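Local coordinates for NYN domain-containing protein (Vibrio parahaemolyticus, PDB 2QIP) that is of unknown function but carries a NYN domain of the PIN clan and may, like its family, act as an RNA nuclease, at residues V112-S116 with T137-V141. Numbering follows the deposited sequence.
Sequences VILVS and TVYGV
Tyr139 lies on the same side of the sheet as Ile113 and Val115 and meets both neighbours on the adjoining parallel strand. The CG2 methyl of Ile113 is held anti to the backbone N (CG1 takes chi1 -58°) and rests 3.7 Å from Tyr139 CE2, meeting the ring obliquely along its CD2-CE2 side. Val115 instead touches the root of the tyrosine: its CG1 lies 4.0 Å from Tyr139 CB, with CG2 almost as near. Phe38 packs edge-to-face with the tyrosine ring, and Val157 of strand 155-158 also touches this side chain. Thr137 shares this face, its OG1 hydrogen-bonded to Arg111 NH1.

The other face carries Leu114 and Val138. Val138 CG1, anti to the backbone N (chi1 169°), runs forward along the strand and comes 3.4 Å from Ser116 O, while Leu114 packs onto Phe121.

Main-chain bonds set this parallel register. Thr137 N donates to Val112 O in the carbonyl plane; Leu114 N reaches Thr137 O at 2.9 Å in a fairly straight bond; Tyr139 N binds Leu114 O at 3.0 Å. The series ends in a weak, bent bond from Ser116 N to Tyr139 O (127°), where the first strand gives way to loop. Thr137 O and Leu114 O each also receive a CA-H...O contact at 3.3 Å, from Ile113 CA and Val138 CA respectively.

Helix 122-132 connects these neighbouring strands in a beta-alpha-beta unit, as in the PIN-like fold of NYN domains. Strand 111-115 lies between 10-17 and 135-140, and 155-158 follows. Ser116 OG is hydrogen-bonded to Asp17 OD2 and Asp118 N, beside acidic residues consistent with that fold's acidic cluster. Four main-chain bonds thus join two buried strands, while Ile113 and Val115 turn their backbone groups to strand 10-17.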
loop_
_atom_site.group_PDB
_atom_site.type_symbol
_atom_site.label_atom_id
_atom_site.label_comp_id
_atom_site.label_asym_id
_atom_site.label_seq_id
_atom_site.Cartn_x
_atom_site.Cartn_y
_atom_site.Cartn_z
ATOM N N VAL A 112 -10.405 -11.760 -7.149
ATOM C CA VAL A 112 -10.457 -10.416 -6.552
ATOM C C VAL A 112 -10.787 -9.441 -7.677
ATOM O O VAL A 112 -10.123 -9.453 -8.745
ATOM C CB VAL A 112 -9.096 -10.046 -5.892
ATOM C CG1 VAL A 112 -9.114 -8.599 -5.381
ATOM C CG2 VAL A 112 -8.769 -11.018 -4.757
ATOM N N ILE A 113 -11.802 -8.603 -7.445
ATOM C CA ILE A 113 -12.146 -7.549 -8.403
ATOM C C ILE A 113 -11.731 -6.209 -7.808
ATOM O O ILE A 113 -12.247 -5.812 -6.762
ATOM C CB ILE A 113 -13.646 -7.568 -8.738
ATOM C CG1 ILE A 113 -14.056 -8.945 -9.313
ATOM C CG2 ILE A 113 -14.009 -6.406 -9.671
ATOM C CD1 ILE A 113 -15.545 -9.088 -9.607
ATOM N N LEU A 114 -10.755 -5.564 -8.447
ATOM C CA LEU A 114 -10.191 -4.293 -7.991
ATOM C C LEU A 114 -10.673 -3.200 -8.922
ATOM O O LEU A 114 -10.454 -3.279 -10.127
ATOM C CB LEU A 114 -8.660 -4.350 -8.016
ATOM C CG LEU A 114 -7.936 -3.055 -7.669
ATOM C CD1 LEU A 114 -8.192 -2.600 -6.238
ATOM C CD2 LEU A 114 -6.446 -3.268 -7.927
ATOM N N VAL A 115 -11.368 -2.214 -8.357
ATOM C CA VAL A 115 -11.879 -1.102 -9.156
ATOM C C VAL A 115 -10.977 0.097 -8.879
ATOM O O VAL A 115 -11.148 0.810 -7.890
ATOM C CB VAL A 115 -13.367 -0.806 -8.835
ATOM C CG1 VAL A 115 -13.933 0.208 -9.822
ATOM C CG2 VAL A 115 -14.186 -2.084 -8.931
ATOM N N SER A 116 -9.970 0.244 -9.734
ATOM C CA SER A 116 -8.987 1.317 -9.633
ATOM C C SER A 116 -8.144 1.279 -10.885
ATOM O O SER A 116 -7.880 0.184 -11.416
ATOM C CB SER A 116 -8.051 1.100 -8.438
ATOM O OG SER A 116 -7.103 2.164 -8.348
ATOM N N THR A 137 -9.525 -9.402 -11.624
ATOM C CA THR A 137 -10.103 -8.506 -12.639
ATOM C C THR A 137 -9.928 -7.070 -12.168
ATOM O O THR A 137 -10.197 -6.768 -10.999
ATOM C CB THR A 137 -11.608 -8.772 -12.838
ATOM O OG1 THR A 137 -11.798 -10.113 -13.305
ATOM C CG2 THR A 137 -12.257 -7.763 -13.812
ATOM N N VAL A 138 -9.497 -6.195 -13.077
ATOM C CA VAL A 138 -9.409 -4.761 -12.825
ATOM C C VAL A 138 -10.472 -4.057 -13.635
ATOM O O VAL A 138 -10.614 -4.351 -14.824
ATOM C CB VAL A 138 -8.005 -4.215 -13.182
ATOM C CG1 VAL A 138 -7.979 -2.676 -13.186
ATOM C CG2 VAL A 138 -6.959 -4.767 -12.203
ATOM N N TYR A 139 -11.217 -3.160 -12.981
ATOM C CA TYR A 139 -12.087 -2.208 -13.679
ATOM C C TYR A 139 -11.408 -0.854 -13.563
ATOM O O TYR A 139 -11.058 -0.439 -12.447
ATOM C CB TYR A 139 -13.461 -2.103 -13.004
ATOM C CG TYR A 139 -14.417 -3.230 -13.288
ATOM C CD1 TYR A 139 -15.610 -2.995 -13.994
ATOM C CD2 TYR A 139 -14.172 -4.528 -12.817
ATOM C CE1 TYR A 139 -16.523 -4.011 -14.236
ATOM C CE2 TYR A 139 -15.071 -5.549 -13.066
ATOM C CZ TYR A 139 -16.243 -5.294 -13.790
ATOM O OH TYR A 139 -17.132 -6.318 -14.037
ATOM N N GLY A 140 -11.244 -0.166 -14.694
ATOM C CA GLY A 140 -10.597 1.140 -14.678
ATOM C C GLY A 140 -10.996 1.959 -15.887
ATOM O O GLY A 140 -11.381 1.396 -16.908
ATOM N N VAL A 141 -10.903 3.288 -15.767
ATOM C CA VAL A 141 -11.134 4.187 -16.905
ATOM C C VAL A 141 -9.925 4.009 -17.845
ATOM O O VAL A 141 -8.809 4.324 -17.449
ATOM C CB VAL A 141 -11.229 5.635 -16.422
ATOM C CG1 VAL A 141 -11.255 6.589 -17.609
ATOM C CG2 VAL A 141 -12.477 5.801 -15.572
#